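Local coordinates for protein phiAB6 tailspike (Unidentified phage, PDB 5JS4) that probably fragments the exopolysaccharide of Acinetobacter baumannii, serving the phage as a trimeric beta-helical tailspike, at residues W593-H598 with G604-P609; R569-D574 with A578-S583; N625-V630 with V713-T718; I552-I557 with L565-V570; M677-T680 with W685-Y688. All blocks are in the same frame, centred on the assembly; numbering follows the deposited sequence.

Contact 1 of 5, residues W593-H598 with G604-P609; sequences WGTYNH and GAFYAP
Phe606 and Trp593 hold each other by two backbone hydrogen bonds: Phe606 N gives to Trp593 O at 2.8 Å, and Trp593 N gives to Phe606 O at 2.9 Å. Two residues on, Thr595 and Gly604 repeat the exchange, again at 2.9 Å from Thr595 N to Gly604 O. The two pairs differ in approach: each donor of the Thr595-Gly604 pair stands well above the carbonyl plane it meets, whereas those of the first pair are tilted only slightly. Gly594 and Ala605, between them, form the non-hydrogen-bonded pair.

Packing gathers on the face that carries Trp593, Thr595 and Phe606. The Phe606 ring leans obliquely against Thr595, with CE2 3.8 Å from Thr595 CB. With CG2 lodged between its backbone N and carbonyl carbon, Thr595 lays that methyl over Gly604, 3.5 Å from Gly604 C, and its OG1 is taken by the carbonyl of Lys588 of the second subunit. The Trp593 indole receives Ala608 at its edge, in the ring plane, CZ3 to Ala608 CB being 3.7 Å; Trp593 of the third subunit meets this indole edge to face.

This is an antiparallel beta hairpin of strands 591-597 and 602-615, buried in the trimer interface. At its turn end, Tyr596 and His598 line a pocket occupied by malonic acid, probably from the crystallisation liquor.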
# COMPACT_ATOMS: atom_id res chain seq x y z
N TRP A 593 -6.47 27.18 -30.71
CA TRP A 593 -6.80 25.77 -30.58
C TRP A 593 -6.76 25.17 -31.98
O TRP A 593 -7.47 25.64 -32.87
CB TRP A 593 -8.18 25.59 -29.94
CG TRP A 593 -8.21 26.08 -28.53
CD1 TRP A 593 -8.00 25.35 -27.40
CD2 TRP A 593 -8.40 27.43 -28.12
NE1 TRP A 593 -8.08 26.16 -26.29
CE2 TRP A 593 -8.31 27.45 -26.71
CE3 TRP A 593 -8.63 28.63 -28.80
CZ2 TRP A 593 -8.46 28.63 -25.97
CZ3 TRP A 593 -8.78 29.80 -28.06
CH2 TRP A 593 -8.69 29.79 -26.66
N GLY A 594 -5.92 24.17 -32.16
CA GLY A 594 -5.74 23.56 -33.46
C GLY A 594 -6.91 22.70 -33.88
O GLY A 594 -7.68 22.21 -33.04
N THR A 595 -7.05 22.53 -35.18
CA THR A 595 -7.95 21.54 -35.74
C THR A 595 -7.35 21.03 -37.04
O THR A 595 -6.26 21.45 -37.44
CB THR A 595 -9.38 22.10 -35.93
OG1 THR A 595 -10.23 21.05 -36.41
CG2 THR A 595 -9.42 23.27 -36.89
N TYR A 596 -8.04 20.11 -37.69
CA TYR A 596 -7.55 19.54 -38.94
C TYR A 596 -8.73 19.04 -39.75
O TYR A 596 -9.67 18.45 -39.20
CB TYR A 596 -6.57 18.40 -38.67
CG TYR A 596 -5.72 18.05 -39.87
CD1 TYR A 596 -6.14 17.11 -40.80
CD2 TYR A 596 -4.50 18.68 -40.07
CE1 TYR A 596 -5.36 16.80 -41.90
CE2 TYR A 596 -3.71 18.38 -41.17
CZ TYR A 596 -4.14 17.44 -42.08
OH TYR A 596 -3.36 17.14 -43.17
N ASN A 597 -8.68 19.29 -41.05
CA ASN A 597 -9.68 18.80 -41.97
C ASN A 597 -9.06 17.64 -42.74
O ASN A 597 -8.21 17.84 -43.59
CB ASN A 597 -10.12 19.91 -42.93
CG ASN A 597 -11.38 19.56 -43.68
OD1 ASN A 597 -11.54 18.44 -44.16
ND2 ASN A 597 -12.29 20.53 -43.80
N HIS A 598 -9.48 16.42 -42.39
CA HIS A 598 -8.94 15.22 -43.03
C HIS A 598 -9.57 14.93 -44.39
O HIS A 598 -9.11 14.05 -45.12
CB HIS A 598 -9.07 14.01 -42.10
CG HIS A 598 -8.14 14.07 -40.93
ND1 HIS A 598 -8.51 14.57 -39.70
CD2 HIS A 598 -6.84 13.70 -40.81
CE1 HIS A 598 -7.48 14.50 -38.87
NE2 HIS A 598 -6.46 13.98 -39.52
N GLY A 604 -6.07 23.63 -39.37
CA GLY A 604 -6.85 24.82 -39.10
C GLY A 604 -6.68 25.24 -37.66
O GLY A 604 -5.97 24.58 -36.89
N ALA A 605 -7.34 26.32 -37.28
CA ALA A 605 -7.28 26.80 -35.92
C ALA A 605 -8.44 27.72 -35.57
O ALA A 605 -9.01 28.39 -36.44
CB ALA A 605 -5.97 27.52 -35.65
N PHE A 606 -8.73 27.74 -34.27
CA PHE A 606 -9.66 28.65 -33.64
C PHE A 606 -8.83 29.63 -32.82
O PHE A 606 -7.81 29.23 -32.24
CB PHE A 606 -10.61 27.86 -32.75
CG PHE A 606 -11.28 26.71 -33.46
CD1 PHE A 606 -12.21 26.94 -34.45
CD2 PHE A 606 -10.97 25.39 -33.13
CE1 PHE A 606 -12.83 25.89 -35.11
CE2 PHE A 606 -11.59 24.33 -33.78
CZ PHE A 606 -12.52 24.59 -34.77
N TYR A 607 -9.27 30.88 -32.76
CA TYR A 607 -8.45 31.99 -32.24
C TYR A 607 -9.14 32.75 -31.12
O TYR A 607 -10.33 33.03 -31.20
CB TYR A 607 -8.15 32.99 -33.37
CG TYR A 607 -7.31 32.42 -34.47
CD1 TYR A 607 -7.84 31.51 -35.38
CD2 TYR A 607 -5.97 32.76 -34.60
CE1 TYR A 607 -7.07 30.96 -36.38
CE2 TYR A 607 -5.19 32.22 -35.60
CZ TYR A 607 -5.75 31.32 -36.49
OH TYR A 607 -4.99 30.76 -37.49
N ALA A 608 -8.36 33.10 -30.10
CA ALA A 608 -8.79 34.07 -29.08
C ALA A 608 -7.89 35.29 -29.25
O ALA A 608 -6.78 35.32 -28.73
CB ALA A 608 -8.66 33.48 -27.68
N PRO A 609 -8.35 36.31 -29.99
CA PRO A 609 -7.48 37.45 -30.29
C PRO A 609 -7.27 38.37 -29.10
O PRO A 609 -8.04 38.35 -28.15
CB PRO A 609 -8.23 38.19 -31.39
CG PRO A 609 -9.66 37.89 -31.11
CD PRO A 609 -9.68 36.48 -30.61

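Contact 2 of 5, residues R569-D574 with A578-S583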
# COMPACT_ATOMS: atom_id res chain seq x y z
N ARG A 569 -5.92 17.39 -27.33
CA ARG A 569 -7.26 16.96 -26.98
C ARG A 569 -7.90 16.25 -28.16
O ARG A 569 -7.82 16.73 -29.28
CB ARG A 569 -8.10 18.17 -26.58
CG ARG A 569 -9.54 17.86 -26.21
CD ARG A 569 -10.15 19.00 -25.41
NE ARG A 569 -11.60 19.01 -25.51
CZ ARG A 569 -12.38 19.91 -24.92
NH1 ARG A 569 -11.86 20.86 -24.15
NH2 ARG A 569 -13.70 19.85 -25.08
N VAL A 570 -8.53 15.11 -27.89
CA VAL A 570 -9.23 14.37 -28.94
C VAL A 570 -10.42 15.19 -29.43
O VAL A 570 -11.22 15.68 -28.63
CB VAL A 570 -9.67 12.96 -28.49
CG1 VAL A 570 -10.69 13.01 -27.36
CG2 VAL A 570 -10.22 12.16 -29.67
N ILE A 571 -10.51 15.38 -30.75
CA ILE A 571 -11.61 16.15 -31.34
C ILE A 571 -12.34 15.42 -32.47
O ILE A 571 -13.33 15.92 -32.99
CB ILE A 571 -11.14 17.53 -31.85
CG1 ILE A 571 -10.10 17.40 -32.97
CG2 ILE A 571 -10.59 18.36 -30.69
CD1 ILE A 571 -9.88 18.68 -33.74
N GLY A 572 -11.84 14.25 -32.85
CA GLY A 572 -12.42 13.50 -33.96
C GLY A 572 -11.54 12.35 -34.39
O GLY A 572 -10.76 11.82 -33.59
N ALA A 573 -11.66 11.97 -35.66
CA ALA A 573 -10.89 10.87 -36.23
C ALA A 573 -10.16 11.33 -37.47
O ALA A 573 -10.63 12.22 -38.18
CB ALA A 573 -11.82 9.72 -36.60
N ASP A 574 -9.01 10.71 -37.76
CA ASP A 574 -8.35 10.92 -39.04
C ASP A 574 -9.02 10.03 -40.10
O ASP A 574 -10.01 9.36 -39.80
CB ASP A 574 -6.83 10.69 -38.94
CG ASP A 574 -6.46 9.25 -38.62
OD1 ASP A 574 -7.25 8.32 -38.89
OD2 ASP A 574 -5.34 9.05 -38.10
N ALA A 578 -8.58 6.50 -36.84
CA ALA A 578 -7.85 6.61 -35.58
C ALA A 578 -8.17 7.94 -34.92
O ALA A 578 -8.52 8.91 -35.59
CB ALA A 578 -6.35 6.50 -35.82
N GLN A 579 -8.05 7.99 -33.59
CA GLN A 579 -8.28 9.22 -32.84
C GLN A 579 -7.36 10.33 -33.32
O GLN A 579 -6.17 10.10 -33.53
CB GLN A 579 -8.01 8.99 -31.35
CG GLN A 579 -9.04 8.11 -30.67
CD GLN A 579 -8.74 7.89 -29.20
OE1 GLN A 579 -7.66 8.26 -28.71
NE2 GLN A 579 -9.68 7.30 -28.49
N TYR A 580 -7.92 11.52 -33.50
CA TYR A 580 -7.11 12.69 -33.82
C TYR A 580 -7.07 13.61 -32.60
O TYR A 580 -8.10 14.13 -32.18
CB TYR A 580 -7.65 13.46 -35.03
CG TYR A 580 -6.82 14.70 -35.28
CD1 TYR A 580 -5.52 14.60 -35.75
CD2 TYR A 580 -7.33 15.97 -35.01
CE1 TYR A 580 -4.74 15.73 -35.95
CE2 TYR A 580 -6.56 17.11 -35.22
CZ TYR A 580 -5.27 16.98 -35.69
OH TYR A 580 -4.50 18.10 -35.89
N LEU A 581 -5.87 13.79 -32.05
CA LEU A 581 -5.64 14.71 -30.94
C LEU A 581 -5.10 16.02 -31.50
O LEU A 581 -4.05 16.04 -32.13
CB LEU A 581 -4.67 14.11 -29.92
CG LEU A 581 -5.30 13.19 -28.86
CD1 LEU A 581 -5.98 11.97 -29.47
CD2 LEU A 581 -4.26 12.76 -27.83
N ALA A 582 -5.85 17.10 -31.29
CA ALA A 582 -5.48 18.43 -31.76
C ALA A 582 -4.67 19.15 -30.70
O ALA A 582 -4.89 18.94 -29.51
CB ALA A 582 -6.72 19.23 -32.10
N SER A 583 -3.77 20.02 -31.14
CA SER A 583 -2.87 20.75 -30.24
C SER A 583 -3.27 22.21 -30.11
O SER A 583 -3.61 22.85 -31.10
CB SER A 583 -1.43 20.67 -30.77
OG SER A 583 -0.94 19.35 -30.69
O HOH W 1 -4.57 10.62 -35.75
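The Tyr580 ring is met at its edge, near the ring plane, by Ile571, whose CG1 lies 3.7 Å from Tyr580 CD2. The two side chains run side by side in the same direction, and Ile571 CD1 goes on to touch Ala582 CB at 3.6 Å. Tyr580 also meets His598 edge to face and helps line a malonic acid pocket. On the face carrying Val570 and Leu581, Val570 CB rests 3.9 Å from Leu581 CD1.

Backbone bonds zip the hairpin. Arg569 and Ala582 exchange a pair. Ile571 N points almost straight down the Tyr580 carbonyl at 3.1 Å to its O, but Tyr580 N donates to Gly572 O, from above the carbonyl plane, so Ile571 and Gly572 both oppose Tyr580, as in a beta bulge.

Asp574 closes the turn twice over. Its N bonds Ala578 O at 2.9 Å, while its OD1 accepts from Ala578 N at 3.0 Å, a bent bond arriving from above the carboxylate plane. Placing CG between the backbone N and the carbonyl carbon (chi1 66°) turns the carboxylate back over Ala578.

The Ala578 N-H and Ser576 hydroxyl thus meet at Asp574 OD1, probably stabilising the negative charge and tying down the turn.

Contact 3 of 5, residues N625-V630 with V713-T718; sequences NGWKIV and VAFTAT
No polar atom is bonded across this contact, where Trp627 meets Phe715 and Ile629 meets Val713; the shortest polar bond is within segment 713-718, from Thr716 OG1 to Thr718 O at 2.7 Å. That hydroxyl approaches with a 22° tilt from the carbonyl plane, and OG1 is bonded as well to the backbone N of His653. The chain end beyond Phe715 is thereby tied down.

Across the contact everything is apolar. Phe715 sends its far end, CZ, over one face of the Trp627 indole, 4.1 Å from Trp627 CG and offset toward the rim. The planes stand 75° apart with centroids separated by 5.4 Å, measured to the five-membered ring, which makes it a T-shaped stack: edge of Phe715, face of Trp627. Phe715 reaches there because its CG sits between the backbone N and the carbonyl carbon, chi1 67°. The indole is held from another direction too, since its NE1 donates to Ala692 O.

Beside the stack, Ile629 and Val713 come tip to tip, Ile629 CD1 resting 3.9 Å from Val713 CG2 and nearly as close to CG1. The backbones stay well apart: the CA atoms of Ile629 and Val713 are 9.1 Å from each other.

The contact thus joins two antiparallel sheets through their side chains. Strand 627-633 belongs to one, with 636-641 beside it; strand 708-715 belongs to the other, lying between 602-615 and 654-661. Leu612 and Tyr614 of strand 602-615 also pack on Ile629, and Phe694 of strand 690-699 meets the Phe715 ring edge to face.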
# COMPACT_ATOMS: atom_id res chain seq x y z
N ASN A 625 -0.95 43.96 -23.35
CA ASN A 625 0.24 43.19 -23.69
C ASN A 625 1.36 44.04 -24.30
O ASN A 625 2.17 43.53 -25.07
CB ASN A 625 -0.14 42.06 -24.67
CG ASN A 625 0.76 40.85 -24.56
OD1 ASN A 625 1.56 40.72 -23.63
ND2 ASN A 625 0.64 39.94 -25.52
N GLY A 626 1.39 45.32 -23.95
CA GLY A 626 2.40 46.24 -24.48
C GLY A 626 1.97 47.06 -25.68
O GLY A 626 2.78 47.81 -26.23
N TRP A 627 0.71 46.92 -26.11
CA TRP A 627 0.13 47.76 -27.14
C TRP A 627 -0.93 48.69 -26.56
O TRP A 627 -1.68 48.31 -25.67
CB TRP A 627 -0.51 46.91 -28.26
CG TRP A 627 0.49 46.36 -29.23
CD1 TRP A 627 0.91 46.95 -30.38
CD2 TRP A 627 1.19 45.12 -29.12
NE1 TRP A 627 1.84 46.15 -31.01
CE2 TRP A 627 2.03 45.03 -30.25
CE3 TRP A 627 1.20 44.09 -28.18
CZ2 TRP A 627 2.87 43.93 -30.47
CZ3 TRP A 627 2.03 43.00 -28.40
CH2 TRP A 627 2.86 42.93 -29.54
N LYS A 628 -0.97 49.92 -27.07
CA LYS A 628 -2.03 50.89 -26.75
C LYS A 628 -2.44 51.59 -28.03
O LYS A 628 -1.74 51.52 -29.04
CB LYS A 628 -1.56 51.91 -25.71
CG LYS A 628 -0.44 52.83 -26.18
CD LYS A 628 -0.16 53.90 -25.14
CE LYS A 628 0.97 54.81 -25.58
NZ LYS A 628 1.20 55.89 -24.58
N ILE A 629 -3.58 52.27 -27.99
CA ILE A 629 -4.06 53.03 -29.13
C ILE A 629 -3.98 54.51 -28.81
O ILE A 629 -4.50 54.95 -27.78
CB ILE A 629 -5.51 52.68 -29.52
CG1 ILE A 629 -5.66 51.16 -29.67
CG2 ILE A 629 -5.90 53.41 -30.79
CD1 ILE A 629 -7.05 50.69 -30.04
N VAL A 630 -3.32 55.27 -29.68
CA VAL A 630 -3.21 56.71 -29.52
C VAL A 630 -3.63 57.42 -30.79
O VAL A 630 -3.48 56.89 -31.90
CB VAL A 630 -1.78 57.15 -29.13
CG1 VAL A 630 -1.38 56.54 -27.80
CG2 VAL A 630 -0.78 56.79 -30.22
N VAL A 713 -10.36 47.42 -31.37
CA VAL A 713 -9.66 46.60 -32.36
C VAL A 713 -9.44 45.20 -31.78
O VAL A 713 -9.34 45.02 -30.57
CB VAL A 713 -8.31 47.21 -32.82
CG1 VAL A 713 -8.51 48.64 -33.29
CG2 VAL A 713 -7.26 47.14 -31.72
N ALA A 714 -9.37 44.22 -32.67
CA ALA A 714 -9.01 42.86 -32.30
C ALA A 714 -7.94 42.40 -33.27
O ALA A 714 -8.07 42.59 -34.47
CB ALA A 714 -10.23 41.94 -32.37
N PHE A 715 -6.87 41.81 -32.74
CA PHE A 715 -5.79 41.35 -33.60
C PHE A 715 -5.03 40.19 -32.99
O PHE A 715 -5.12 39.94 -31.78
CB PHE A 715 -4.84 42.50 -33.97
CG PHE A 715 -4.05 43.05 -32.81
CD1 PHE A 715 -4.63 43.92 -31.90
CD2 PHE A 715 -2.70 42.74 -32.66
CE1 PHE A 715 -3.90 44.45 -30.85
CE2 PHE A 715 -1.96 43.27 -31.61
CZ PHE A 715 -2.56 44.12 -30.70
N THR A 716 -4.32 39.46 -33.84
CA THR A 716 -3.46 38.38 -33.41
C THR A 716 -2.01 38.70 -33.76
O THR A 716 -1.75 39.43 -34.71
CB THR A 716 -3.85 37.03 -34.04
OG1 THR A 716 -3.63 37.07 -35.45
CG2 THR A 716 -5.31 36.71 -33.75
N ALA A 717 -1.09 38.15 -32.98
CA ALA A 717 0.35 38.38 -33.18
C ALA A 717 0.98 37.29 -34.05
O ALA A 717 2.14 37.40 -34.42
CB ALA A 717 1.07 38.49 -31.85
N THR A 718 0.21 36.26 -34.37
CA THR A 718 0.63 35.24 -35.33
C THR A 718 -0.54 34.91 -36.25
O THR A 718 -1.69 35.27 -35.97
CB THR A 718 1.10 33.93 -34.67
OG1 THR A 718 -0.03 33.21 -34.17
CG2 THR A 718 2.10 34.19 -33.56

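Contact 4 of 5, residues I552-I557 with L565-V570; sequences IDETHI and LVKRRV
Glu554 and Lys567 form the one salt bridge between the segments, with Lys567 NZ 2.8 Å from Glu554 OE2. The ammonium comes to the syn side of that oxygen, 21° out of the carboxylate plane. The two chains cross at about a right angle: Glu554 runs out extended, while Lys567 bends at chi3 (73°) to bring NZ up to the acid. Neither charge has just this partner. OE2 of Glu554 also takes a salt bridge from Lys567 of the third subunit, and NZ of Lys567 gives one to Glu554 of the second.

Leu565 packs alongside, its two methyls doing different work. CD1 lies 3.7 Å from Glu554 O and against Glu554 CB, whereas CD2 sits over one face of the His556 ring, 3.3 Å from His556 CE1. The imidazole is fixed by its NE2, bonded to the carbonyl of Thr563 in the intervening loop. Thr555 turns from the segment 565-570, and its OG1 bonds Gln579 of the third subunit.

Repeated by the threefold, these bridges make a ring of alternating acids and bases, so the buried Glu554 carboxylates and partly exposed Lys567 ammonium groups probably neutralise one another, and the chemistry links all three chains.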
# COMPACT_ATOMS: atom_id res chain seq x y z
N ILE A 552 -6.42 25.92 -10.41
CA ILE A 552 -5.71 24.74 -10.89
C ILE A 552 -4.52 25.22 -11.72
O ILE A 552 -4.71 25.97 -12.69
CB ILE A 552 -6.60 23.82 -11.75
CG1 ILE A 552 -7.81 23.34 -10.95
CG2 ILE A 552 -5.80 22.62 -12.26
CD1 ILE A 552 -8.83 22.55 -11.75
N ASP A 553 -3.32 24.82 -11.33
CA ASP A 553 -2.09 25.15 -12.07
C ASP A 553 -1.73 24.04 -13.06
O ASP A 553 -1.95 22.86 -12.79
CB ASP A 553 -0.91 25.32 -11.12
CG ASP A 553 -1.01 26.55 -10.24
OD1 ASP A 553 -2.00 27.31 -10.33
OD2 ASP A 553 -0.07 26.76 -9.45
N GLU A 554 -1.15 24.44 -14.19
CA GLU A 554 -0.54 23.53 -15.16
C GLU A 554 0.84 24.08 -15.51
O GLU A 554 0.95 25.17 -16.06
CB GLU A 554 -1.40 23.43 -16.43
CG GLU A 554 -2.81 22.87 -16.20
CD GLU A 554 -3.71 22.97 -17.43
OE1 GLU A 554 -3.52 23.88 -18.27
OE2 GLU A 554 -4.64 22.15 -17.55
N THR A 555 1.89 23.33 -15.19
CA THR A 555 3.25 23.79 -15.46
C THR A 555 4.21 22.62 -15.67
O THR A 555 3.78 21.47 -15.80
CB THR A 555 3.73 24.77 -14.36
OG1 THR A 555 4.97 25.38 -14.74
CG2 THR A 555 3.89 24.07 -13.01
N HIS A 556 5.50 22.92 -15.74
CA HIS A 556 6.53 21.90 -15.91
C HIS A 556 6.94 21.32 -14.57
O HIS A 556 6.87 22.00 -13.55
CB HIS A 556 7.78 22.51 -16.55
CG HIS A 556 7.52 23.23 -17.83
ND1 HIS A 556 7.26 22.58 -19.02
CD2 HIS A 556 7.50 24.55 -18.12
CE1 HIS A 556 7.09 23.47 -19.98
NE2 HIS A 556 7.22 24.68 -19.45
N ILE A 557 7.39 20.07 -14.58
CA ILE A 557 7.96 19.46 -13.37
C ILE A 557 9.24 20.21 -12.99
O ILE A 557 9.45 20.56 -11.83
CB ILE A 557 8.22 17.95 -13.56
CG1 ILE A 557 6.88 17.21 -13.72
CG2 ILE A 557 8.98 17.38 -12.37
CD1 ILE A 557 7.01 15.76 -14.13
N LEU A 565 3.43 25.35 -22.61
CA LEU A 565 2.91 23.99 -22.72
C LEU A 565 2.07 23.89 -23.98
O LEU A 565 1.58 24.88 -24.50
CB LEU A 565 2.00 23.64 -21.54
CG LEU A 565 2.54 23.76 -20.13
CD1 LEU A 565 1.48 23.28 -19.14
CD2 LEU A 565 3.82 22.96 -19.97
N VAL A 566 1.89 22.66 -24.45
CA VAL A 566 0.91 22.37 -25.48
C VAL A 566 -0.05 21.34 -24.91
O VAL A 566 0.39 20.31 -24.38
CB VAL A 566 1.56 21.83 -26.76
CG1 VAL A 566 0.51 21.33 -27.74
CG2 VAL A 566 2.42 22.90 -27.40
N LYS A 567 -1.34 21.62 -24.99
CA LYS A 567 -2.35 20.65 -24.60
C LYS A 567 -2.89 20.00 -25.86
O LYS A 567 -3.15 20.68 -26.86
CB LYS A 567 -3.44 21.32 -23.78
CG LYS A 567 -2.94 21.80 -22.44
CD LYS A 567 -4.07 22.19 -21.50
CE LYS A 567 -4.82 20.98 -20.97
NZ LYS A 567 -5.86 21.38 -19.98
N ARG A 568 -3.03 18.68 -25.81
CA ARG A 568 -3.61 17.93 -26.92
C ARG A 568 -4.93 17.34 -26.46
O ARG A 568 -5.05 16.86 -25.33
CB ARG A 568 -2.66 16.83 -27.38
CG ARG A 568 -1.28 17.33 -27.78
CD ARG A 568 -0.58 16.33 -28.69
NE ARG A 568 -0.47 15.02 -28.07
CZ ARG A 568 -0.18 13.89 -28.72
NH1 ARG A 568 0.04 13.90 -30.03
NH2 ARG A 568 -0.11 12.75 -28.05
N ARG A 569 -5.92 17.39 -27.33
CA ARG A 569 -7.26 16.96 -26.98
C ARG A 569 -7.90 16.25 -28.16
O ARG A 569 -7.82 16.73 -29.28
CB ARG A 569 -8.10 18.17 -26.58
CG ARG A 569 -9.54 17.86 -26.21
CD ARG A 569 -10.15 19.00 -25.41
NE ARG A 569 -11.60 19.01 -25.51
CZ ARG A 569 -12.38 19.91 -24.92
NH1 ARG A 569 -11.86 20.86 -24.15
NH2 ARG A 569 -13.70 19.85 -25.08
N VAL A 570 -8.53 15.11 -27.89
CA VAL A 570 -9.23 14.37 -28.94
C VAL A 570 -10.42 15.19 -29.43
O VAL A 570 -11.22 15.68 -28.63
CB VAL A 570 -9.67 12.96 -28.49
CG1 VAL A 570 -10.69 13.01 -27.36
CG2 VAL A 570 -10.22 12.16 -29.67

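Contact 5 of 5, residues M677-T680 with W685-Y688; sequences MIET and WTSY
Hydrogen bonding is the work of one oxygen, OE2 of Glu679, which accepts from two successive backbone N-H groups of the short helix. Trp685 N lies 2.9 Å from OE2, arriving on the anti side and 34° out of the carboxylate plane. Thr686 N is longer, 3.3 Å from OE2, but straighter at 167° and nearly in line with the acid's C-O bond. A water bonded to Thr686 OG1 adds a weak bond to OE2. OE1 takes the backbone N of Gly683, just before the helix; the carboxylate thus gathers N-H groups from there and the helix's first turn, where the dipole would probably favour its negative charge.

Met677 makes the ring contact. Its CG stands over the indole face of Trp685, a CH-pi contact of 3.4 Å to the centroid of the five-membered ring. Bends at chi2 and chi3 carry the rest of the chain along the same face, placing SD 4.4 Å from the centroid of the six-membered ring: a Met-aromatic contact.

Together these hold helix 684-688 against the end of strand 672-678. Ala691 of strand 690-699 packs against both Met677 and Trp685, and Trp685 NE1 donates to the backbone O of Arg664 of the second subunit.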
# COMPACT_ATOMS: atom_id res chain seq x y z
N MET A 677 0.08 49.12 -41.91
CA MET A 677 0.97 48.50 -40.94
C MET A 677 2.07 49.47 -40.53
O MET A 677 2.44 50.37 -41.28
CB MET A 677 1.57 47.21 -41.50
CG MET A 677 0.54 46.20 -41.98
SD MET A 677 -0.74 45.80 -40.77
CE MET A 677 0.24 44.97 -39.52
N ILE A 678 2.55 49.28 -39.30
CA ILE A 678 3.74 49.97 -38.79
C ILE A 678 4.86 48.93 -38.76
O ILE A 678 4.75 47.90 -38.11
CB ILE A 678 3.50 50.55 -37.38
CG1 ILE A 678 2.34 51.55 -37.41
CG2 ILE A 678 4.77 51.23 -36.87
CD1 ILE A 678 1.86 51.98 -36.04
N GLU A 679 5.95 49.22 -39.48
CA GLU A 679 7.06 48.27 -39.58
C GLU A 679 8.01 48.37 -38.40
O GLU A 679 8.08 49.40 -37.73
CB GLU A 679 7.79 48.50 -40.90
CG GLU A 679 6.90 48.25 -42.11
CD GLU A 679 7.66 48.08 -43.41
OE1 GLU A 679 8.42 49.01 -43.79
OE2 GLU A 679 7.50 47.02 -44.06
N THR A 680 8.73 47.29 -38.14
CA THR A 680 9.79 47.27 -37.11
C THR A 680 11.11 47.79 -37.67
O THR A 680 11.90 48.39 -36.95
CB THR A 680 10.02 45.85 -36.58
OG1 THR A 680 10.13 44.94 -37.69
CG2 THR A 680 8.87 45.41 -35.67
N TRP A 685 7.45 44.38 -42.95
CA TRP A 685 6.11 43.86 -43.25
C TRP A 685 6.01 43.46 -44.71
O TRP A 685 5.60 42.34 -45.04
CB TRP A 685 5.03 44.90 -42.91
CG TRP A 685 3.66 44.39 -43.25
CD1 TRP A 685 2.91 44.73 -44.33
CD2 TRP A 685 2.91 43.42 -42.51
NE1 TRP A 685 1.72 44.04 -44.31
CE2 TRP A 685 1.70 43.23 -43.21
CE3 TRP A 685 3.14 42.70 -41.34
CZ2 TRP A 685 0.72 42.35 -42.75
CZ3 TRP A 685 2.16 41.82 -40.89
CH2 TRP A 685 0.97 41.66 -41.60
N THR A 686 6.38 44.37 -45.60
CA THR A 686 6.30 44.14 -47.04
C THR A 686 6.98 42.82 -47.42
O THR A 686 6.42 42.02 -48.17
CB THR A 686 6.93 45.33 -47.79
OG1 THR A 686 6.17 46.50 -47.48
CG2 THR A 686 6.93 45.10 -49.30
N SER A 687 8.18 42.60 -46.89
CA SER A 687 8.97 41.43 -47.25
C SER A 687 8.77 40.21 -46.34
O SER A 687 8.77 39.08 -46.82
CB SER A 687 10.46 41.80 -47.28
OG SER A 687 10.68 42.82 -48.23
N TYR A 688 8.59 40.44 -45.03
CA TYR A 688 8.62 39.34 -44.06
C TYR A 688 7.37 39.25 -43.17
O TYR A 688 7.34 38.45 -42.24
CB TYR A 688 9.88 39.45 -43.20
CG TYR A 688 11.14 39.51 -44.03
CD1 TYR A 688 11.57 38.40 -44.74
CD2 TYR A 688 11.88 40.69 -44.13
CE1 TYR A 688 12.71 38.45 -45.52
CE2 TYR A 688 13.02 40.75 -44.91
CZ TYR A 688 13.43 39.63 -45.60
OH TYR A 688 14.57 39.68 -46.38
O HOH W 2 7.76 48.47 -46.65

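Overall arrangement
From the N terminus, contact 4 comes first, closing the loop between strands 551-556 and 566-573. Contact 2 starts on that latter strand, sharing Arg569 and Val570 with contact 4, and closes the hairpin to strand 579-586. Contact 1 follows in series as the next hairpin; Gly594 N probably bonds Ser583 O, joining it to contact 2 in the same antiparallel sheet. Contact 3 spans the longest loop, with 82 residues between its segments, and ties this sheet to a second one. Contact 5 nests inside that loop, its centre about 15 Å from that of contact 3. No contacts cross.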